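MAU2 chromatid cohesion factor homolog (Saccharomyces cerevisiae, PDB 4XDN) forms a complex with Scc2 that is required for cohesin to associate with chromosomes, and so serves sister chromatid cohesion. Local coordinates at residues Tyr224-Asn227 with Pro231-Glu234; Leu219-Tyr224 with Glu234-Glu239. All coordinates share one frame; numbering follows the deposited sequence.

In the fold
Both contacts fold the chain back on helix 212-228 in the middle of a predominantly helical protein. Along the sequence, Leu219-Tyr224 comes first, then Tyr224-Asn227, the connection through Pro231-Ile232-Pro233, and last helix 234-241. Interaction 1 closes the short turn between the helices, with three residues between its segments. Interaction 2 closes a wider loop around it, so the two nest rather than cross, sharing Tyr224 and Glu234 where their segments meet. Their centres lie about 6 Å apart, and they form one continuous apolar seam: Ile232 of interaction 1 packs on Val222 and Leu237 of interaction 2, and Pro233 on Tyr221. Helices 250-266 and 193-206 also pack against helix 212-228.

Interaction 1: Tyr224-Asn227 with Pro231-Glu234; sequences YLLN and PIPE
The carbonyl O of Pro231 is the polar atom that comes near the other segment, and its neighbour there is a methyl: Leu225 CD1 lies 4.3 Å from Pro231 O, a van der Waals approach. The rest is apolar. Leu225 points from its helix toward the connection, and its CD1 abuts the CD corner of the Pro233 ring at 3.7 Å while also resting 4.0 Å from Ile232 CG2. Ile232 suits its place because its branched side chain serves two leucines at once. With CG1 set beside the backbone N (chi1 -51°) and the chain then extended, CD1 reaches Leu226 CD2 at 4.0 Å, while the CG2 branch stays with Leu225. Leu226 also packs on Leu259, Val262 and Ile263 of helix 250-266, and Ile232 joins it on Ile263. Leu226 touches an apolar side chain of the partner protein's chain as well, and Asn227 ND2 is hydrogen-bonded to a polar side chain there. The rings of Pro231 and Pro233 restrain phi, in keeping with the extended course of the connection, and Pro233 occupies the N-cap position just before helix 234-241. The arrangement is a helix-loop-helix hairpin, closed by apolar packing of the loop on the helix it leaves, consistent with the tetratricopeptide-like superhelix of the Scc4/Mau2 family.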
loop_
_atom_site.group_PDB
_atom_site.type_symbol
_atom_site.label_atom_id
_atom_site.label_comp_id
_atom_site.label_asym_id
_atom_site.label_seq_id
_atom_site.Cartn_x
_atom_site.Cartn_y
_atom_site.Cartn_z
ATOM N N TYR A 224 -0.558 0.441 9.245
ATOM C CA TYR A 224 0.748 -0.212 9.258
ATOM C C TYR A 224 0.608 -1.727 9.118
ATOM O O TYR A 224 1.328 -2.354 8.344
ATOM C CB TYR A 224 1.509 0.118 10.544
ATOM C CG TYR A 224 2.547 -0.922 10.904
ATOM C CD1 TYR A 224 3.790 -0.937 10.286
ATOM C CD2 TYR A 224 2.278 -1.895 11.858
ATOM C CE1 TYR A 224 4.738 -1.888 10.611
ATOM C CE2 TYR A 224 3.219 -2.851 12.188
ATOM C CZ TYR A 224 4.446 -2.844 11.561
ATOM O OH TYR A 224 5.383 -3.797 11.889
ATOM N N LEU A 225 -0.320 -2.305 9.873
ATOM C CA LEU A 225 -0.530 -3.748 9.856
ATOM C C LEU A 225 -1.012 -4.212 8.484
ATOM O O LEU A 225 -0.570 -5.244 7.983
ATOM C CB LEU A 225 -1.534 -4.158 10.939
ATOM C CG LEU A 225 -1.081 -3.958 12.390
ATOM C CD1 LEU A 225 -2.245 -4.169 13.341
ATOM C CD2 LEU A 225 0.065 -4.896 12.747
ATOM N N LEU A 226 -1.912 -3.444 7.880
ATOM C CA LEU A 226 -2.424 -3.770 6.553
ATOM C C LEU A 226 -1.326 -3.670 5.495
ATOM O O LEU A 226 -1.270 -4.487 4.574
ATOM C CB LEU A 226 -3.588 -2.851 6.188
ATOM C CG LEU A 226 -4.922 -3.148 6.875
ATOM C CD1 LEU A 226 -5.900 -2.007 6.638
ATOM C CD2 LEU A 226 -5.510 -4.462 6.381
ATOM N N ASN A 227 -0.458 -2.672 5.629
ATOM C CA ASN A 227 0.668 -2.506 4.713
ATOM C C ASN A 227 1.599 -3.711 4.745
ATOM O O ASN A 227 2.205 -4.062 3.731
ATOM C CB ASN A 227 1.463 -1.242 5.052
ATOM C CG ASN A 227 0.652 0.025 4.876
ATOM O OD1 ASN A 227 -0.376 0.027 4.200
ATOM N ND2 ASN A 227 1.110 1.115 5.487
ATOM N N PRO A 231 -1.697 -9.899 10.758
ATOM C CA PRO A 231 -3.006 -10.024 11.404
ATOM C C PRO A 231 -3.297 -8.840 12.318
ATOM O O PRO A 231 -2.415 -8.419 13.067
ATOM C CB PRO A 231 -2.877 -11.317 12.213
ATOM C CG PRO A 231 -1.846 -12.105 11.497
ATOM C CD PRO A 231 -0.873 -11.105 10.951
ATOM N N ILE A 232 -4.512 -8.309 12.252
ATOM C CA ILE A 232 -4.893 -7.194 13.107
ATOM C C ILE A 232 -5.477 -7.722 14.419
ATOM O O ILE A 232 -6.454 -8.470 14.399
ATOM C CB ILE A 232 -5.918 -6.270 12.423
ATOM C CG1 ILE A 232 -5.421 -5.860 11.034
ATOM C CG2 ILE A 232 -6.169 -5.037 13.286
ATOM C CD1 ILE A 232 -6.424 -5.069 10.223
ATOM N N PRO A 233 -4.877 -7.346 15.564
ATOM C CA PRO A 233 -5.438 -7.767 16.854
ATOM C C PRO A 233 -6.884 -7.320 17.037
ATOM O O PRO A 233 -7.297 -6.309 16.464
ATOM C CB PRO A 233 -4.525 -7.083 17.876
ATOM C CG PRO A 233 -3.240 -6.902 17.169
ATOM C CD PRO A 233 -3.607 -6.618 15.740
ATOM N N GLU A 234 -7.637 -8.064 17.838
ATOM C CA GLU A 234 -9.061 -7.810 18.017
ATOM C C GLU A 234 -9.327 -6.427 18.608
ATOM O O GLU A 234 -10.247 -5.732 18.180
ATOM C CB GLU A 234 -9.678 -8.888 18.915
ATOM C CG GLU A 234 -11.186 -8.784 19.072
ATOM C CD GLU A 234 -11.918 -8.861 17.746
ATOM O OE1 GLU A 234 -11.466 -9.613 16.855
ATOM O OE2 GLU A 234 -12.940 -8.163 17.590
#

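Interaction 2: Leu219-Tyr224 with Glu234-Glu239; sequences LCYVNY and EDALQE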
loop_
_atom_site.group_PDB
_atom_site.type_symbol
_atom_site.label_atom_id
_atom_site.label_comp_id
_atom_site.label_asym_id
_atom_site.label_seq_id
_atom_site.Cartn_x
_atom_site.Cartn_y
_atom_site.Cartn_z
ATOM N N LEU A 219 -5.484 4.296 13.968
ATOM C CA LEU A 219 -5.583 4.271 12.514
ATOM C C LEU A 219 -4.202 4.067 11.903
ATOM O O LEU A 219 -4.049 3.315 10.940
ATOM C CB LEU A 219 -6.215 5.564 11.991
ATOM C CG LEU A 219 -7.707 5.740 12.269
ATOM C CD1 LEU A 219 -8.131 7.179 12.029
ATOM C CD2 LEU A 219 -8.524 4.793 11.411
ATOM N N CYS A 220 -3.201 4.742 12.465
ATOM C CA CYS A 220 -1.816 4.548 12.042
ATOM C C CYS A 220 -1.432 3.087 12.231
ATOM O O CYS A 220 -0.766 2.490 11.384
ATOM C CB CYS A 220 -0.859 5.445 12.838
ATOM S SG CYS A 220 -1.054 7.230 12.588
ATOM N N TYR A 221 -1.867 2.521 13.352
ATOM C CA TYR A 221 -1.566 1.137 13.693
ATOM C C TYR A 221 -2.163 0.182 12.667
ATOM O O TYR A 221 -1.452 -0.631 12.078
ATOM C CB TYR A 221 -2.102 0.814 15.089
ATOM C CG TYR A 221 -1.703 -0.538 15.640
ATOM C CD1 TYR A 221 -0.565 -1.194 15.191
ATOM C CD2 TYR A 221 -2.471 -1.157 16.617
ATOM C CE1 TYR A 221 -0.202 -2.427 15.706
ATOM C CE2 TYR A 221 -2.119 -2.386 17.132
ATOM C CZ TYR A 221 -0.986 -3.017 16.674
ATOM O OH TYR A 221 -0.638 -4.245 17.187
ATOM N N VAL A 222 -3.470 0.293 12.453
ATOM C CA VAL A 222 -4.170 -0.586 11.525
ATOM C C VAL A 222 -3.575 -0.480 10.122
ATOM O O VAL A 222 -3.347 -1.496 9.466
ATOM C CB VAL A 222 -5.682 -0.263 11.477
ATOM C CG1 VAL A 222 -6.378 -1.038 10.358
ATOM C CG2 VAL A 222 -6.329 -0.586 12.816
ATOM N N ASN A 223 -3.315 0.745 9.673
ATOM C CA ASN A 223 -2.756 0.953 8.342
ATOM C C ASN A 223 -1.384 0.302 8.213
ATOM O O ASN A 223 -1.078 -0.317 7.195
ATOM C CB ASN A 223 -2.653 2.446 8.018
ATOM C CG ASN A 223 -2.862 2.742 6.537
ATOM O OD1 ASN A 223 -3.375 3.803 6.176
ATOM N ND2 ASN A 223 -2.482 1.800 5.674
ATOM N N TYR A 224 -0.558 0.441 9.245
ATOM C CA TYR A 224 0.748 -0.212 9.258
ATOM C C TYR A 224 0.608 -1.727 9.118
ATOM O O TYR A 224 1.328 -2.354 8.344
ATOM C CB TYR A 224 1.509 0.118 10.544
ATOM C CG TYR A 224 2.547 -0.922 10.904
ATOM C CD1 TYR A 224 3.790 -0.937 10.286
ATOM C CD2 TYR A 224 2.278 -1.895 11.858
ATOM C CE1 TYR A 224 4.738 -1.888 10.611
ATOM C CE2 TYR A 224 3.219 -2.851 12.188
ATOM C CZ TYR A 224 4.446 -2.844 11.561
ATOM O OH TYR A 224 5.383 -3.797 11.889
ATOM N N GLU A 234 -7.637 -8.064 17.838
ATOM C CA GLU A 234 -9.061 -7.810 18.017
ATOM C C GLU A 234 -9.327 -6.427 18.608
ATOM O O GLU A 234 -10.247 -5.732 18.180
ATOM C CB GLU A 234 -9.678 -8.888 18.915
ATOM C CG GLU A 234 -11.186 -8.784 19.072
ATOM C CD GLU A 234 -11.918 -8.861 17.746
ATOM O OE1 GLU A 234 -11.466 -9.613 16.855
ATOM O OE2 GLU A 234 -12.940 -8.163 17.590
ATOM N N ASP A 235 -8.522 -6.032 19.588
ATOM C CA ASP A 235 -8.731 -4.757 20.267
ATOM C C ASP A 235 -8.527 -3.579 19.315
ATOM O O ASP A 235 -9.244 -2.582 19.395
ATOM C CB ASP A 235 -7.798 -4.631 21.477
ATOM C CG ASP A 235 -6.345 -4.866 21.124
ATOM O OD1 ASP A 235 -6.072 -5.759 20.296
ATOM O OD2 ASP A 235 -5.476 -4.161 21.678
ATOM N N ALA A 236 -7.557 -3.696 18.414
ATOM C CA ALA A 236 -7.331 -2.673 17.399
ATOM C C ALA A 236 -8.515 -2.608 16.440
ATOM O O ALA A 236 -8.899 -1.532 15.979
ATOM C CB ALA A 236 -6.047 -2.952 16.635
ATOM N N LEU A 237 -9.085 -3.771 16.145
ATOM C CA LEU A 237 -10.246 -3.865 15.267
ATOM C C LEU A 237 -11.457 -3.194 15.906
ATOM O O LEU A 237 -12.166 -2.427 15.256
ATOM C CB LEU A 237 -10.560 -5.333 14.951
ATOM C CG LEU A 237 -10.672 -5.740 13.480
ATOM C CD1 LEU A 237 -9.391 -5.435 12.721
ATOM C CD2 LEU A 237 -11.005 -7.223 13.377
ATOM N N GLN A 238 -11.693 -3.489 17.181
ATOM C CA GLN A 238 -12.800 -2.884 17.910
ATOM C C GLN A 238 -12.570 -1.388 18.081
ATOM O O GLN A 238 -13.509 -0.595 18.020
ATOM C CB GLN A 238 -12.978 -3.547 19.277
ATOM C CG GLN A 238 -13.432 -4.998 19.207
ATOM C CD GLN A 238 -13.617 -5.617 20.581
ATOM O OE1 GLN A 238 -13.613 -4.917 21.595
ATOM N NE2 GLN A 238 -13.778 -6.935 20.621
ATOM N N GLU A 239 -11.315 -1.009 18.296
ATOM C CA GLU A 239 -10.959 0.395 18.445
ATOM C C GLU A 239 -11.244 1.140 17.146
ATOM O O GLU A 239 -11.699 2.283 17.162
ATOM C CB GLU A 239 -9.486 0.543 18.832
ATOM C CG GLU A 239 -9.099 1.940 19.290
ATOM C CD GLU A 239 -9.688 2.301 20.643
ATOM O OE1 GLU A 239 -9.913 1.388 21.464
ATOM O OE2 GLU A 239 -9.927 3.502 20.885
#
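The phenol ring of Tyr221 meets Ala236 obliquely: the alanine CB is 4.0 Å from Tyr221 CE2 and equally close to CD2, so the methyl sits against the CD2-CE2 bond. The same ring is stacked with Phe200, touches Leu204 of helix 193-206, and has Pro233 beside it, which makes it a wedge among helix 193-206, helix 234-241 and the preceding connection. The first torsion, chi1 -172°, swings CG away from the backbone N and carries the ring out to Ala236. Within the same helix, the Tyr221 carbonyl O lies at the edge of the Tyr224 ring, in its plane, and Tyr224 OH is hydrogen-bonded to His193. This is packing of helix 234-241 on helix 212-228 across a short connection, consistent with a helical-hairpin scaffold. A small residue suits position 236: the closest pair of alpha carbons, Val222 CA and Ala236 CA, is 7.0 Å apart, and a methyl fits between the helices. Val222 adds its CG2 branch, 4.2 Å from Ala236 O. That carbonyl also accepts a weak hydrogen bond from Asn218 ND2 of helix 212-228, which ties the two helices together. Within helix 234-241, Gln238 NE2 donates a weak bond of 3.4 Å to Glu234 OE2, one turn back.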